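Local coordinates for pumilio homolog 23 (Arabidopsis thaliana, PDB 5WZJ), which binds RNA sequence-specifically through its pumilio repeats, recognises 18S rRNA, and probably regulates translation and mRNA stability, at residues V290-E295 with F325-L330; P167-G171 with T235-L239. All coordinates share one frame; numbering follows the deposited sequence.

Contact 1 (V290-E295 with F325-L330). With nucleotides of chain B.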
loop_
_atom_site.group_PDB
_atom_site.type_symbol
_atom_site.label_atom_id
_atom_site.label_comp_id
_atom_site.label_asym_id
_atom_site.label_seq_id
_atom_site.Cartn_x
_atom_site.Cartn_y
_atom_site.Cartn_z
ATOM N N VAL A 290 13.347 5.600 5.921
ATOM C CA VAL A 290 14.040 6.054 4.716
ATOM C C VAL A 290 13.253 5.681 3.450
ATOM O O VAL A 290 13.305 6.408 2.449
ATOM C CB VAL A 290 15.478 5.506 4.685
ATOM C CG1 VAL A 290 16.205 5.973 3.416
ATOM C CG2 VAL A 290 16.251 5.968 5.930
ATOM N N GLU A 291 12.514 4.564 3.470
ATOM C CA GLU A 291 11.594 4.268 2.369
ATOM C C GLU A 291 10.690 5.457 2.092
ATOM O O GLU A 291 10.498 5.854 0.939
ATOM C CB GLU A 291 10.721 3.051 2.685
ATOM C CG GLU A 291 11.406 1.694 2.672
ATOM C CD GLU A 291 10.388 0.601 2.938
ATOM O OE1 GLU A 291 10.456 -0.055 3.999
ATOM O OE2 GLU A 291 9.472 0.456 2.102
ATOM N N VAL A 292 10.130 6.042 3.147
ATOM C CA VAL A 292 9.189 7.139 2.959
ATOM C C VAL A 292 9.919 8.402 2.516
ATOM O O VAL A 292 9.446 9.129 1.637
ATOM C CB VAL A 292 8.367 7.366 4.240
ATOM C CG1 VAL A 292 7.450 8.571 4.057
ATOM C CG2 VAL A 292 7.526 6.119 4.543
ATOM N N ILE A 293 11.091 8.672 3.100
ATOM C CA ILE A 293 11.904 9.803 2.655
ATOM C C ILE A 293 12.131 9.744 1.146
ATOM O O ILE A 293 11.964 10.743 0.429
ATOM C CB ILE A 293 13.239 9.841 3.418
ATOM C CG1 ILE A 293 13.003 10.278 4.868
ATOM C CG2 ILE A 293 14.207 10.790 2.737
ATOM C CD1 ILE A 293 14.227 10.124 5.742
ATOM N N LEU A 294 12.518 8.568 0.643
ATOM C CA LEU A 294 12.810 8.445 -0.785
ATOM C C LEU A 294 11.556 8.603 -1.632
ATOM O O LEU A 294 11.630 9.138 -2.744
ATOM C CB LEU A 294 13.491 7.104 -1.071
ATOM C CG LEU A 294 14.919 6.995 -0.517
ATOM C CD1 LEU A 294 15.506 5.599 -0.705
ATOM C CD2 LEU A 294 15.784 8.029 -1.215
ATOM N N GLU A 295 10.399 8.171 -1.115
ATOM C CA GLU A 295 9.146 8.317 -1.850
ATOM C C GLU A 295 8.722 9.772 -1.987
ATOM O O GLU A 295 8.101 10.138 -2.988
ATOM C CB GLU A 295 8.027 7.534 -1.167
ATOM C CG GLU A 295 8.124 6.058 -1.436
ATOM C CD GLU A 295 7.309 5.233 -0.476
ATOM O OE1 GLU A 295 6.260 5.734 0.016
ATOM O OE2 GLU A 295 7.739 4.084 -0.222
ATOM N N PHE A 325 14.237 -3.192 1.144
ATOM C CA PHE A 325 13.044 -2.403 0.846
ATOM C C PHE A 325 13.381 -0.932 0.638
ATOM O O PHE A 325 12.690 -0.246 -0.126
ATOM C CB PHE A 325 12.010 -2.575 1.953
ATOM C CG PHE A 325 11.451 -3.964 2.029
ATOM C CD1 PHE A 325 10.425 -4.360 1.176
ATOM C CD2 PHE A 325 11.972 -4.884 2.934
ATOM C CE1 PHE A 325 9.908 -5.642 1.235
ATOM C CE2 PHE A 325 11.477 -6.174 2.988
ATOM C CZ PHE A 325 10.429 -6.553 2.146
ATOM N N VAL A 326 14.441 -0.435 1.289
ATOM C CA VAL A 326 14.927 0.906 0.980
ATOM C C VAL A 326 15.446 0.964 -0.449
ATOM O O VAL A 326 15.206 1.938 -1.174
ATOM C CB VAL A 326 16.016 1.341 1.979
ATOM C CG1 VAL A 326 16.438 2.784 1.690
ATOM C CG2 VAL A 326 15.517 1.220 3.419
ATOM N N ILE A 327 16.173 -0.070 -0.874
ATOM C CA ILE A 327 16.667 -0.090 -2.246
ATOM C C ILE A 327 15.496 -0.121 -3.224
ATOM O O ILE A 327 15.520 0.544 -4.267
ATOM C CB ILE A 327 17.631 -1.275 -2.445
ATOM C CG1 ILE A 327 18.841 -1.130 -1.522
ATOM C CG2 ILE A 327 18.095 -1.364 -3.905
ATOM C CD1 ILE A 327 19.532 0.262 -1.627
ATOM N N GLN A 328 14.436 -0.860 -2.883
ATOM C CA GLN A 328 13.255 -0.875 -3.740
ATOM C C GLN A 328 12.665 0.521 -3.893
ATOM O O GLN A 328 12.300 0.934 -5.003
ATOM C CB GLN A 328 12.208 -1.831 -3.178
ATOM C CG GLN A 328 12.531 -3.315 -3.365
ATOM C CD GLN A 328 11.414 -4.186 -2.824
ATOM O OE1 GLN A 328 10.234 -3.854 -2.970
ATOM N NE2 GLN A 328 11.775 -5.294 -2.173
ATOM N N ALA A 329 12.559 1.261 -2.784
ATOM C CA ALA A 329 12.084 2.642 -2.859
ATOM C C ALA A 329 13.054 3.512 -3.647
ATOM O O ALA A 329 12.633 4.339 -4.464
ATOM C CB ALA A 329 11.873 3.205 -1.444
ATOM N N LEU A 330 14.356 3.347 -3.419
ATOM C CA LEU A 330 15.336 4.135 -4.168
ATOM C C LEU A 330 15.212 3.887 -5.668
ATOM O O LEU A 330 15.159 4.830 -6.467
ATOM C CB LEU A 330 16.749 3.800 -3.701
ATOM C CG LEU A 330 17.882 4.535 -4.429
ATOM C CD1 LEU A 330 18.117 5.927 -3.845
ATOM C CD2 LEU A 330 19.140 3.721 -4.319
ATOM P P G B 7 9.306 -11.616 6.543
ATOM O OP1 G B 7 9.700 -12.769 7.384
ATOM O OP2 G B 7 7.903 -11.254 6.241
ATOM O "O5'" G B 7 9.879 -10.289 7.218
ATOM C "C5'" G B 7 11.190 -10.252 7.748
ATOM C "C4'" G B 7 11.538 -8.871 8.245
ATOM O "O4'" G B 7 11.844 -7.990 7.133
ATOM C "C3'" G B 7 10.438 -8.136 8.987
ATOM O "O3'" G B 7 10.270 -8.600 10.313
ATOM C "C2'" G B 7 10.899 -6.686 8.883
ATOM O "O2'" G B 7 11.933 -6.429 9.817
ATOM C "C1'" G B 7 11.503 -6.661 7.471
ATOM N N9 G B 7 10.528 -6.151 6.496
ATOM C C8 G B 7 9.447 -6.818 5.967
ATOM N N7 G B 7 8.749 -6.070 5.164
ATOM C C5 G B 7 9.391 -4.840 5.171
ATOM C C6 G B 7 9.089 -3.633 4.489
ATOM O O6 G B 7 8.155 -3.418 3.716
ATOM N N1 G B 7 10.001 -2.620 4.764
ATOM C C2 G B 7 11.066 -2.761 5.617
ATOM N N2 G B 7 11.839 -1.676 5.777
ATOM N N3 G B 7 11.358 -3.882 6.265
ATOM C C4 G B 7 10.487 -4.872 5.998
ATOM P P U B 5 2.186 -8.865 0.143
ATOM O OP1 U B 5 1.778 -10.213 0.604
ATOM O OP2 U B 5 2.166 -7.686 1.044
ATOM O "O5'" U B 5 3.650 -8.968 -0.477
ATOM C "C5'" U B 5 3.958 -9.967 -1.440
ATOM C "C4'" U B 5 5.444 -10.204 -1.527
ATOM O "O4'" U B 5 6.079 -9.029 -2.100
ATOM C "C3'" U B 5 6.131 -10.446 -0.188
ATOM O "O3'" U B 5 7.239 -11.305 -0.402
ATOM C "C2'" U B 5 6.641 -9.053 0.181
ATOM O "O2'" U B 5 7.728 -9.045 1.080
ATOM C "C1'" U B 5 7.032 -8.506 -1.189
ATOM N N1 U B 5 6.987 -7.041 -1.301
ATOM C C2 U B 5 8.129 -6.417 -1.762
ATOM O O2 U B 5 9.142 -7.029 -2.038
ATOM N N3 U B 5 8.053 -5.053 -1.874
ATOM C C4 U B 5 6.960 -4.269 -1.581
ATOM O O4 U B 5 7.056 -3.056 -1.740
ATOM C C5 U B 5 5.806 -4.981 -1.119
ATOM C C6 U B 5 5.851 -6.319 -1.002
ATOM P P U B 6 7.270 -12.791 0.192
ATOM O OP1 U B 6 8.165 -13.571 -0.698
ATOM O OP2 U B 6 5.896 -13.260 0.451
ATOM O "O5'" U B 6 7.967 -12.589 1.608
ATOM C "C5'" U B 6 8.819 -13.567 2.185
ATOM C "C4'" U B 6 9.887 -12.910 3.022
ATOM O "O4'" U B 6 10.873 -12.317 2.134
ATOM C "C3'" U B 6 9.383 -11.775 3.923
ATOM O "O3'" U B 6 10.111 -11.759 5.153
ATOM C "C2'" U B 6 9.704 -10.521 3.109
ATOM O "O2'" U B 6 9.884 -9.353 3.883
ATOM C "C1'" U B 6 10.998 -10.930 2.407
ATOM N N1 U B 6 11.257 -10.240 1.130
ATOM C C2 U B 6 12.297 -9.325 1.085
ATOM O O2 U B 6 12.987 -9.057 2.062
ATOM N N3 U B 6 12.500 -8.729 -0.138
ATOM C C4 U B 6 11.793 -8.963 -1.304
ATOM O O4 U B 6 12.095 -8.357 -2.340
ATOM C C5 U B 6 10.739 -9.927 -1.176
ATOM C C6 U B 6 10.506 -10.515 0.006
#
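V290 and V326 press methyl to methyl, CG1 on CG1 at 3.6 Å, on the tightly packed side of two helices that run side by side with N-to-C directions 2° apart and axes 8.6 Å apart. V326 CG1 lies anti to its own backbone N (chi1 -176°), a turn that brings this one branch up against both V290 and L294. L294 points toward the second helix and pushes CD1 into the step between successive turns, 3.8 Å from V326 CG1 and 3.7 Å from L330 CB, while the methyl of A329 rests against the backbone carbonyl oxygen of E291. This parallel pairing joins Pumilio repeats 5 and 6 of the right-handed superhelix, and the side chains on its RNA-facing edge read the bound strand. E291 reaches out extended beside F325, its carboxylate plane 25° from the ring. Its OE1 alone accepts both N1 and N2 of the guanine of chain B, at 2.7 and 2.8 Å, taking both donors of the Watson-Crick edge, while OE2 makes a salt bridge to R181, which should limit rotation of the carboxylate. The same base lies over one face of F325, the two planes nearly parallel and its C6 above the ring centre; U5 and U6 of chain B lie at the ring's edge. One turn on, Q328 OE1 accepts U5 of chain B N3 at 2.7 Å in a nearly straight bond, and Q328 NE2 returns one to U5 O2. Packing is looser at E295, which is partly exposed: its OE2 approaches A329 CB only to 4.4 Å and turns instead to a salt bridge with R181.

Contact 2 (P167-G171 with T235-L239). With nucleotides of chain B.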
loop_
_atom_site.group_PDB
_atom_site.type_symbol
_atom_site.label_atom_id
_atom_site.label_comp_id
_atom_site.label_asym_id
_atom_site.label_seq_id
_atom_site.Cartn_x
_atom_site.Cartn_y
_atom_site.Cartn_z
ATOM N N PRO A 167 -4.563 2.875 5.512
ATOM C CA PRO A 167 -3.461 2.023 5.991
ATOM C C PRO A 167 -2.085 2.587 5.668
ATOM O O PRO A 167 -1.189 2.599 6.519
ATOM C CB PRO A 167 -3.692 0.696 5.252
ATOM C CG PRO A 167 -5.130 0.736 4.757
ATOM C CD PRO A 167 -5.730 2.078 5.095
ATOM N N GLU A 168 -1.924 3.068 4.432
ATOM C CA GLU A 168 -0.632 3.570 3.979
ATOM C C GLU A 168 -0.167 4.763 4.814
ATOM O O GLU A 168 1.026 4.895 5.108
ATOM C CB GLU A 168 -0.723 3.936 2.498
ATOM C CG GLU A 168 0.589 4.351 1.865
ATOM C CD GLU A 168 0.377 5.111 0.573
ATOM O OE1 GLU A 168 0.422 6.363 0.602
ATOM O OE2 GLU A 168 0.141 4.453 -0.466
ATOM N N LEU A 169 -1.095 5.636 5.224
ATOM C CA LEU A 169 -0.722 6.792 6.032
ATOM C C LEU A 169 -0.233 6.420 7.434
ATOM O O LEU A 169 0.479 7.225 8.047
ATOM C CB LEU A 169 -1.901 7.768 6.133
ATOM C CG LEU A 169 -2.155 8.664 4.916
ATOM C CD1 LEU A 169 -3.346 9.584 5.139
ATOM C CD2 LEU A 169 -0.912 9.475 4.600
ATOM N N TYR A 170 -0.562 5.223 7.942
ATOM C CA TYR A 170 -0.292 4.881 9.358
ATOM C C TYR A 170 0.840 3.889 9.826
ATOM O O TYR A 170 0.821 3.523 10.991
ATOM C CB TYR A 170 -1.596 4.357 9.982
ATOM C CG TYR A 170 -2.609 5.436 10.347
ATOM C CD1 TYR A 170 -3.548 5.887 9.419
ATOM C CD2 TYR A 170 -2.635 5.998 11.628
ATOM C CE1 TYR A 170 -4.483 6.874 9.753
ATOM C CE2 TYR A 170 -3.578 6.983 11.973
ATOM C CZ TYR A 170 -4.491 7.408 11.029
ATOM O OH TYR A 170 -5.412 8.373 11.354
ATOM N N GLY A 171 1.777 3.386 9.021
ATOM C CA GLY A 171 1.735 3.189 7.596
ATOM C C GLY A 171 1.934 1.688 7.387
ATOM O O GLY A 171 3.034 1.146 7.556
ATOM N N THR A 235 4.380 8.998 8.901
ATOM C CA THR A 235 3.085 9.618 8.634
ATOM C C THR A 235 3.256 11.093 8.278
ATOM O O THR A 235 2.710 11.574 7.276
ATOM C CB THR A 235 2.165 9.428 9.843
ATOM O OG1 THR A 235 1.898 8.033 9.996
ATOM C CG2 THR A 235 0.849 10.173 9.674
ATOM N N ALA A 236 4.063 11.817 9.052
ATOM C CA ALA A 236 4.269 13.233 8.753
ATOM C C ALA A 236 4.831 13.429 7.344
ATOM O O ALA A 236 4.369 14.303 6.599
ATOM C CB ALA A 236 5.193 13.868 9.793
ATOM N N LEU A 237 5.812 12.615 6.947
ATOM C CA LEU A 237 6.403 12.822 5.627
ATOM C C LEU A 237 5.384 12.558 4.518
ATOM O O LEU A 237 5.314 13.316 3.541
ATOM C CB LEU A 237 7.632 11.935 5.452
ATOM C CG LEU A 237 8.876 12.325 6.248
ATOM C CD1 LEU A 237 9.836 11.139 6.334
ATOM C CD2 LEU A 237 9.574 13.522 5.595
ATOM N N ARG A 238 4.581 11.496 4.659
ATOM C CA ARG A 238 3.546 11.202 3.668
ATOM C C ARG A 238 2.561 12.353 3.531
ATOM O O ARG A 238 2.125 12.677 2.419
ATOM C CB ARG A 238 2.788 9.923 4.036
ATOM C CG ARG A 238 3.593 8.642 3.899
ATOM C CD ARG A 238 2.715 7.418 4.124
ATOM N NE ARG A 238 3.358 6.412 4.968
ATOM C CZ ARG A 238 4.036 5.363 4.508
ATOM N NH1 ARG A 238 4.172 5.176 3.189
ATOM N NH2 ARG A 238 4.585 4.504 5.371
ATOM N N LEU A 239 2.191 12.981 4.653
ATOM C CA LEU A 239 1.275 14.116 4.604
ATOM C C LEU A 239 1.894 15.329 3.904
ATOM O O LEU A 239 1.161 16.211 3.453
ATOM C CB LEU A 239 0.838 14.495 6.028
ATOM C CG LEU A 239 0.065 13.401 6.795
ATOM C CD1 LEU A 239 -0.105 13.767 8.262
ATOM C CD2 LEU A 239 -1.298 13.134 6.168
ATOM P P C B 9 4.007 -6.454 14.474
ATOM O OP1 C B 9 3.941 -7.607 15.407
ATOM O OP2 C B 9 3.240 -6.494 13.202
ATOM O "O5'" C B 9 3.503 -5.137 15.230
ATOM C "C5'" C B 9 4.038 -4.723 16.484
ATOM C "C4'" C B 9 3.349 -3.460 16.945
ATOM O "O4'" C B 9 3.658 -2.383 16.039
ATOM C "C3'" C B 9 1.822 -3.540 17.001
ATOM O "O3'" C B 9 1.422 -3.780 18.338
ATOM C "C2'" C B 9 1.316 -2.184 16.479
ATOM O "O2'" C B 9 0.748 -1.403 17.525
ATOM C "C1'" C B 9 2.584 -1.492 15.951
ATOM N N1 C B 9 2.457 -1.021 14.556
ATOM C C2 C B 9 2.049 0.296 14.405
ATOM O O2 C B 9 1.837 0.943 15.450
ATOM N N3 C B 9 1.912 0.809 13.155
ATOM C C4 C B 9 2.156 0.043 12.092
ATOM N N4 C B 9 2.002 0.576 10.876
ATOM C C5 C B 9 2.578 -1.321 12.230
ATOM C C6 C B 9 2.716 -1.814 13.470
#
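The backbone of 167-171, helical in its torsions at P167-L169 and with a cis peptide bond before G171, passes the helical segment 235-239 with the CA atoms of L169 and T235 5.4 Å apart. T235 OG1, set beside its own backbone N, donates to L169 O in the carbonyl plane with a C=O...donor angle of 155°; the modelled 2.5 Å is very short, and its exact value is doubtful. R238 carries the other half of the contact. Bent at chi3 (-136°), its chain brings one guanidinium face against E168 O, which lies 3.1 Å from R238 CZ. Although R238 NE is only 2.8 Å from that oxygen, the angle is too poor for a hydrogen bond, because the carbonyl sits over the flat group. Although L169 starts out away from the helix, its CD2 ends against R238 CB, at 3.8 Å, and L239 CD2, at 4.0 Å. With an alanine in place of R238, the carbonyl oxygen of E168 would probably be left without the positive group lying against it, and a gap would open beside the loop. The contact joins the loop at the end of Pumilio repeat 3 to a helix of repeat 4, next to the RNA: Y170 O accepts N4 of the cytosine of chain B at 3.2 Å and also a hydrogen bond from R153. The loop is gripped at two backbone oxygens, one by the T235 hydroxyl and one by a cationic face, which suggests that its backbone path, more than the loosely ordered E168 carboxylate, sets the fit to R238.

Overall arrangement
Contact 2 closes before contact 1 opens along the chain: the loop 167-171 meets helix 227-239, and helix 284-296 then meets helix 323-332. Their centres lie about 14 Å apart, within the NOP9-like PUF repeat domain. They touch through helices 227-239 and 284-296, where V292 packs against L237 and R238, and I293 against L237, so the two form one continuous run through Pumilio repeats 3 to 6. R238 also makes a long, weak ion pair with E295. Both border the bound RNA, contact 2 at a cytosine of chain B and contact 1 at a guanine and U5 of chain B, so successive repeats meet nucleotides in the reverse of chain order, as in other PUF proteins.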